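Local coordinates for endo-b-1,4-glucanase (Nasutitermes takasagoensis, PDB 1KS8), which probably hydrolyses internal beta-1,4-glucosidic bonds of cellulose and related beta-glucans, as a family 9 glycoside hydrolase endoglucanase, at residues Ala66-Thr70 with Glu154-Ala158; Trp74-Asp78 with Trp221-Ala225; Thr100-Ile104 with Tyr173-Leu177. One frame throughout, in Å; residues are numbered along the deposited sequence.

Interaction 1 (Ala66-Thr70 with Glu154-Ala158); sequences AYTAT and ETAAA
The helical segments 66-70 (helix 62-78) and 154-158 (helix 149-165) run side by side, their axes 8.0 Å apart and their N-to-C directions at 28°. Small residues permit this closeness. The CA of Ala66 is 5.0 Å from that of Thr155, and the CA of Thr70 just 4.0 Å from that of Ala158. CB of Ala69 meets CB of Ala158 at 3.8 Å, while Ala66 O lies 3.6 Å from Ala158 CB. Glu154, with chi1 t, chi2 p and chi3 52°, folds its chain over the start of the other segment: its CG sits 3.6 Å from Ala66 CB and 3.4 Å from Tyr67 N. Thr70 takes the m rotamer, which places OG1 2.8 Å from Glu154 OE2 and 3.0 Å from Ala66 O, both acceptors within reach of its one proton. Tyr67 (chi1 t) has its CA-to-CB bond directed away, and its side chain packs on Trp253 and Lys256. Near the C-terminal ends of both segments, water 1 bridges the backbones, donating to Ala158 O at 2.8 Å and weakly to Ala69 O at 3.0 Å. Glu154 is tied further to Trp217 and Lys256 and lies close to Glu214, a residue that binds calcium in another structure of this enzyme, although none is bound here. Neighbouring inner helices running roughly parallel like this are characteristic of the (alpha/alpha)6 barrel of family 9 glycoside hydrolases.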
# COMPACT_ATOMS: atom_id res chain seq x y z
N ALA A 66 -0.78 5.81 -3.32
CA ALA A 66 -1.92 5.47 -4.15
C ALA A 66 -2.06 3.96 -4.25
O ALA A 66 -3.16 3.42 -4.15
CB ALA A 66 -1.75 6.09 -5.54
N TYR A 67 -0.93 3.28 -4.46
CA TYR A 67 -0.92 1.82 -4.54
C TYR A 67 -1.52 1.24 -3.26
O TYR A 67 -2.35 0.33 -3.30
CB TYR A 67 0.52 1.31 -4.70
CG TYR A 67 0.68 -0.15 -4.35
CD1 TYR A 67 0.33 -1.15 -5.26
CD2 TYR A 67 1.12 -0.53 -3.09
CE1 TYR A 67 0.42 -2.50 -4.91
CE2 TYR A 67 1.21 -1.87 -2.73
CZ TYR A 67 0.85 -2.85 -3.64
OH TYR A 67 0.92 -4.17 -3.28
N THR A 68 -1.10 1.78 -2.13
CA THR A 68 -1.59 1.31 -0.84
C THR A 68 -3.10 1.45 -0.78
O THR A 68 -3.81 0.51 -0.39
CB THR A 68 -0.97 2.13 0.31
OG1 THR A 68 0.44 1.87 0.39
CG2 THR A 68 -1.62 1.76 1.64
N ALA A 69 -3.60 2.61 -1.18
CA ALA A 69 -5.03 2.87 -1.17
C ALA A 69 -5.80 1.91 -2.07
O ALA A 69 -6.85 1.40 -1.69
CB ALA A 69 -5.30 4.31 -1.59
N THR A 70 -5.28 1.65 -3.26
CA THR A 70 -5.95 0.74 -4.19
C THR A 70 -6.06 -0.67 -3.62
O THR A 70 -7.12 -1.27 -3.65
CB THR A 70 -5.21 0.66 -5.54
OG1 THR A 70 -5.02 1.98 -6.05
CG2 THR A 70 -6.03 -0.14 -6.55
N GLU A 154 -2.24 5.12 -11.04
CA GLU A 154 -2.46 4.40 -9.78
C GLU A 154 -3.44 5.18 -8.91
O GLU A 154 -4.27 4.58 -8.23
CB GLU A 154 -1.15 4.20 -9.03
CG GLU A 154 -1.28 3.28 -7.81
CD GLU A 154 -1.76 1.89 -8.18
OE1 GLU A 154 -1.16 1.28 -9.09
OE2 GLU A 154 -2.74 1.40 -7.58
N THR A 155 -3.34 6.50 -8.94
CA THR A 155 -4.25 7.32 -8.15
C THR A 155 -5.67 7.20 -8.68
O THR A 155 -6.63 7.14 -7.91
CB THR A 155 -3.79 8.80 -8.14
OG1 THR A 155 -2.45 8.87 -7.65
CG2 THR A 155 -4.69 9.63 -7.22
N ALA A 156 -5.81 7.15 -10.01
CA ALA A 156 -7.14 7.00 -10.61
C ALA A 156 -7.72 5.65 -10.18
O ALA A 156 -8.92 5.54 -9.89
CB ALA A 156 -7.03 7.07 -12.12
N ALA A 157 -6.88 4.63 -10.13
CA ALA A 157 -7.31 3.29 -9.73
C ALA A 157 -7.78 3.31 -8.27
O ALA A 157 -8.82 2.74 -7.94
CB ALA A 157 -6.17 2.29 -9.89
N ALA A 158 -7.01 3.97 -7.41
CA ALA A 158 -7.35 4.05 -6.00
C ALA A 158 -8.69 4.76 -5.82
O ALA A 158 -9.54 4.33 -5.04
CB ALA A 158 -6.26 4.79 -5.23
O HOH W 1 -8.61 3.66 -2.53

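Interaction 2 (Trp74-Asp78 with Trp221-Ala225); sequences WGLID and WLYRA
Side chains, helped by one water, bridge helical segments 74-78 and 221-225, whose axes stay 14.0 Å apart and whose N-to-C directions diverge by 36°; the nearest CA atoms, those of Trp74 and Trp221, are separated by 9.6 Å. The aromatic part is a T-shaped pair. Trp74 (chi1 t, chi2 12°) offers a face of its five-membered ring to the six-membered ring edge of Trp221 (chi1 m, chi2 106°), with centroids 5.0 Å apart, planes at 88°, and Trp74 CD1 3.5 Å from Trp221 CH2. Apolar packing comes from Ile77, an m,t rotamer: its CD1 touches Trp221 CZ3 at 3.9 Å, and its CG2 lies over the guanidinium face of Arg224, 3.6 Å from NH2. The charged part is a salt bridge between Asp78 (chi1 m) and Arg224, which stretches out with chi1, chi2 and chi3 all t so that NH2 donates to Asp78 OD2 at 2.8 Å. Water 2 completes the polar edge, accepting from Trp74 NE1 and from Arg224 NH1, each at 2.9 Å, and lying 2.6 Å from Asp78 OD1. Both segments belong to inner helices of the (alpha/alpha)6 barrel. Helix 149-165 packs beside them, with Val165 on Ile77 and Ala161 on Trp221, while Val262 and Leu263 of helix 257-268 touch the side chains of Trp74 and Trp221 respectively and Phe312 of helix 303-319 adds a further edge-to-face ring against Trp74.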
# COMPACT_ATOMS: atom_id res chain seq x y z
N TRP A 74 -9.33 -2.63 -2.56
CA TRP A 74 -9.55 -3.89 -3.25
C TRP A 74 -9.97 -4.98 -2.26
O TRP A 74 -10.93 -5.72 -2.50
CB TRP A 74 -8.27 -4.27 -3.99
CG TRP A 74 -8.34 -5.43 -4.94
CD1 TRP A 74 -9.46 -6.06 -5.40
CD2 TRP A 74 -7.23 -6.06 -5.58
NE1 TRP A 74 -9.11 -7.04 -6.30
CE2 TRP A 74 -7.75 -7.06 -6.43
CE3 TRP A 74 -5.84 -5.86 -5.53
CZ2 TRP A 74 -6.92 -7.87 -7.22
CZ3 TRP A 74 -5.02 -6.67 -6.32
CH2 TRP A 74 -5.57 -7.66 -7.15
N GLY A 75 -9.25 -5.08 -1.15
CA GLY A 75 -9.57 -6.08 -0.15
C GLY A 75 -10.90 -5.79 0.53
O GLY A 75 -11.63 -6.71 0.90
N LEU A 76 -11.20 -4.51 0.70
CA LEU A 76 -12.45 -4.08 1.33
C LEU A 76 -13.64 -4.46 0.47
O LEU A 76 -14.73 -4.73 0.98
CB LEU A 76 -12.45 -2.57 1.55
CG LEU A 76 -12.29 -2.05 2.98
CD1 LEU A 76 -12.28 -0.53 2.96
CD2 LEU A 76 -13.44 -2.56 3.85
N ILE A 77 -13.44 -4.46 -0.84
CA ILE A 77 -14.50 -4.80 -1.78
C ILE A 77 -14.74 -6.30 -1.88
O ILE A 77 -15.87 -6.77 -1.73
CB ILE A 77 -14.18 -4.26 -3.20
CG1 ILE A 77 -14.12 -2.73 -3.18
CG2 ILE A 77 -15.23 -4.75 -4.19
CD1 ILE A 77 -13.49 -2.12 -4.42
N ASP A 78 -13.67 -7.06 -2.11
CA ASP A 78 -13.77 -8.51 -2.25
C ASP A 78 -13.92 -9.29 -0.95
O ASP A 78 -14.47 -10.40 -0.95
CB ASP A 78 -12.56 -9.05 -3.01
CG ASP A 78 -12.57 -8.67 -4.48
OD1 ASP A 78 -11.54 -8.90 -5.15
OD2 ASP A 78 -13.60 -8.17 -4.96
N TRP A 221 -10.00 -0.75 -13.32
CA TRP A 221 -10.72 -0.30 -12.13
C TRP A 221 -11.85 0.65 -12.49
O TRP A 221 -12.92 0.60 -11.88
CB TRP A 221 -9.75 0.36 -11.14
CG TRP A 221 -9.10 -0.65 -10.24
CD1 TRP A 221 -7.81 -1.09 -10.29
CD2 TRP A 221 -9.74 -1.38 -9.19
NE1 TRP A 221 -7.60 -2.05 -9.33
CE2 TRP A 221 -8.77 -2.25 -8.64
CE3 TRP A 221 -11.04 -1.38 -8.66
CZ2 TRP A 221 -9.06 -3.12 -7.58
CZ3 TRP A 221 -11.33 -2.25 -7.61
CH2 TRP A 221 -10.34 -3.11 -7.08
N LEU A 222 -11.63 1.52 -13.47
CA LEU A 222 -12.67 2.44 -13.89
C LEU A 222 -13.84 1.68 -14.49
O LEU A 222 -15.00 2.05 -14.29
CB LEU A 222 -12.12 3.46 -14.88
CG LEU A 222 -11.49 4.67 -14.20
CD1 LEU A 222 -10.70 5.49 -15.20
CD2 LEU A 222 -12.58 5.51 -13.54
N TYR A 223 -13.55 0.61 -15.22
CA TYR A 223 -14.63 -0.19 -15.79
C TYR A 223 -15.44 -0.81 -14.66
O TYR A 223 -16.67 -0.78 -14.68
CB TYR A 223 -14.07 -1.31 -16.67
CG TYR A 223 -15.13 -2.29 -17.13
CD1 TYR A 223 -16.22 -1.86 -17.89
CD2 TYR A 223 -15.07 -3.63 -16.77
CE1 TYR A 223 -17.22 -2.75 -18.28
CE2 TYR A 223 -16.06 -4.53 -17.16
CZ TYR A 223 -17.13 -4.08 -17.91
OH TYR A 223 -18.12 -4.96 -18.29
N ARG A 224 -14.75 -1.35 -13.67
CA ARG A 224 -15.42 -1.97 -12.54
C ARG A 224 -16.30 -0.98 -11.78
O ARG A 224 -17.38 -1.34 -11.31
CB ARG A 224 -14.39 -2.58 -11.58
CG ARG A 224 -15.01 -3.36 -10.43
CD ARG A 224 -13.95 -3.99 -9.55
NE ARG A 224 -14.54 -4.97 -8.64
CZ ARG A 224 -13.85 -5.85 -7.94
NH1 ARG A 224 -12.52 -5.88 -8.03
NH2 ARG A 224 -14.48 -6.72 -7.16
N ALA A 225 -15.84 0.26 -11.68
CA ALA A 225 -16.56 1.30 -10.96
C ALA A 225 -17.67 2.01 -11.73
O ALA A 225 -18.53 2.65 -11.14
CB ALA A 225 -15.57 2.34 -10.44
O HOH W 2 -11.26 -8.44 -7.72

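Interaction 3 (Thr100-Ile104 with Tyr173-Leu177); sequences TDYFI and YSNNL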
# COMPACT_ATOMS: atom_id res chain seq x y z
N THR A 100 -7.71 8.82 0.06
CA THR A 100 -8.44 9.47 -1.02
C THR A 100 -8.80 10.93 -0.76
O THR A 100 -8.86 11.73 -1.70
CB THR A 100 -9.69 8.66 -1.43
OG1 THR A 100 -10.54 8.47 -0.30
CG2 THR A 100 -9.27 7.30 -1.98
N ASP A 101 -9.03 11.31 0.49
CA ASP A 101 -9.32 12.71 0.79
C ASP A 101 -8.10 13.52 0.37
O ASP A 101 -8.23 14.64 -0.14
CB ASP A 101 -9.57 12.93 2.28
CG ASP A 101 -10.97 12.57 2.71
OD1 ASP A 101 -11.84 12.38 1.83
OD2 ASP A 101 -11.21 12.49 3.93
N TYR A 102 -6.92 12.96 0.60
CA TYR A 102 -5.68 13.63 0.24
C TYR A 102 -5.50 13.68 -1.28
O TYR A 102 -5.12 14.71 -1.83
CB TYR A 102 -4.49 12.92 0.89
CG TYR A 102 -3.15 13.42 0.42
CD1 TYR A 102 -2.68 14.68 0.79
CD2 TYR A 102 -2.35 12.64 -0.42
CE1 TYR A 102 -1.45 15.16 0.34
CE2 TYR A 102 -1.12 13.11 -0.88
CZ TYR A 102 -0.68 14.36 -0.50
OH TYR A 102 0.54 14.81 -0.94
N PHE A 103 -5.79 12.57 -1.97
CA PHE A 103 -5.64 12.56 -3.42
C PHE A 103 -6.52 13.63 -4.06
O PHE A 103 -6.15 14.24 -5.06
CB PHE A 103 -6.00 11.20 -4.01
CG PHE A 103 -5.19 10.06 -3.46
CD1 PHE A 103 -3.87 10.26 -3.06
CD2 PHE A 103 -5.73 8.79 -3.37
CE1 PHE A 103 -3.10 9.20 -2.58
CE2 PHE A 103 -4.98 7.72 -2.89
CZ PHE A 103 -3.66 7.93 -2.49
N ILE A 104 -7.70 13.85 -3.48
CA ILE A 104 -8.61 14.87 -4.01
C ILE A 104 -7.96 16.25 -3.89
O ILE A 104 -8.04 17.06 -4.82
CB ILE A 104 -9.96 14.84 -3.26
CG1 ILE A 104 -10.75 13.60 -3.71
CG2 ILE A 104 -10.75 16.11 -3.54
CD1 ILE A 104 -12.01 13.35 -2.90
N TYR A 173 -19.88 11.11 -1.76
CA TYR A 173 -18.43 11.00 -1.78
C TYR A 173 -18.02 10.07 -2.91
O TYR A 173 -17.04 10.32 -3.62
CB TYR A 173 -17.92 10.45 -0.44
CG TYR A 173 -16.41 10.47 -0.31
CD1 TYR A 173 -15.69 11.65 -0.46
CD2 TYR A 173 -15.71 9.30 -0.02
CE1 TYR A 173 -14.30 11.67 -0.34
CE2 TYR A 173 -14.32 9.30 0.10
CZ TYR A 173 -13.63 10.49 -0.06
OH TYR A 173 -12.26 10.51 0.07
N SER A 174 -18.78 8.99 -3.10
CA SER A 174 -18.50 8.04 -4.16
C SER A 174 -18.49 8.74 -5.52
O SER A 174 -17.59 8.51 -6.33
CB SER A 174 -19.55 6.93 -4.15
OG SER A 174 -19.36 6.04 -5.23
N ASN A 175 -19.48 9.59 -5.76
CA ASN A 175 -19.57 10.32 -7.02
C ASN A 175 -18.36 11.23 -7.21
O ASN A 175 -17.81 11.33 -8.30
CB ASN A 175 -20.85 11.16 -7.06
CG ASN A 175 -22.10 10.31 -7.20
OD1 ASN A 175 -23.22 10.82 -7.11
ND2 ASN A 175 -21.92 9.02 -7.43
N ASN A 176 -17.97 11.90 -6.13
CA ASN A 176 -16.83 12.81 -6.17
C ASN A 176 -15.55 12.04 -6.49
O ASN A 176 -14.75 12.47 -7.32
CB ASN A 176 -16.70 13.53 -4.82
CG ASN A 176 -15.55 14.52 -4.79
OD1 ASN A 176 -15.30 15.22 -5.77
ND2 ASN A 176 -14.87 14.60 -3.66
N LEU A 177 -15.37 10.90 -5.84
CA LEU A 177 -14.20 10.06 -6.07
C LEU A 177 -14.12 9.66 -7.54
O LEU A 177 -13.06 9.74 -8.16
CB LEU A 177 -14.29 8.79 -5.22
CG LEU A 177 -14.10 8.93 -3.70
CD1 LEU A 177 -14.52 7.64 -3.02
CD2 LEU A 177 -12.64 9.25 -3.40
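In the (alpha/alpha)6 barrel of family 9 enzymes, this contact joins two helices of the outer layer, 89-106 and 171-190. Their segments run in broadly the same direction, at 50°, with axes 11.5 Å apart, and the closest CA pair, Ile104 and Leu177, is still 7.7 Å apart. Long side chains therefore span the gap, and Tyr173 and Ile104 share the lead, each with 59 Å² buried by the other segment.

Ile104, in the m,t rotamer, points toward helix 171-190 and inserts CD1 among three residues. CD1 lies 3.8 Å from Tyr173 CE1, 4.2 Å from Leu177 CD2 and 3.2 Å from Asn176 ND2, so that the isoleucine tip meets an aromatic ring, an aliphatic branch and an amide, all within about one turn of the facing helix. Tyr173, with chi1 t, extends its ring across the gap to bring its hydroxyl to the far helix. Its ring also has a cation-pi partner in Lys97 and an edge-to-face partner in Phe166.

Thr100, next in buried area, serves both kinds of contact. Its CB rests 3.6 Å from Leu177 CD2, and Ala162 of the inner helix 149-165 lies against its side chain, so the pair of outer helices is seated on the layer beneath. Asp101 brings a second oxygen to the phenol, by a weak hydrogen bond, while its other carboxylate oxygen is held by a salt bridge to Lys97. The p rotamer of Thr100 sets its OG1 2.7 Å from Tyr173 OH, a hydrogen bond between two hydroxyls, with Asp101 OD1 2.6 Å from the same Tyr173 OH.

Overall arrangement
The three contacts sample different depths of one helical barrel. Interaction 1 is fully buried and brings neighbouring inner helices close through small residues and a Thr70-Glu154 contact. Interaction 2 shares helix 62-78 with it but joins that helix to 212-226 across a wider gap, partly buried, using indoles and an ion pair; the two contacts touch where Thr70 and Ala157 pack against Trp221. Interaction 3, partly buried and with its centre about 17 Å from the centre of the chain, links outer helices through an isoleucine tip and hydrogen bonds of a tyrosine hydroxyl. Phe103 of 100-104 packs on Ala66, Ala69, Thr155 and Ala158, connecting interactions 3 and 1, whereas interactions 2 and 3 do not touch.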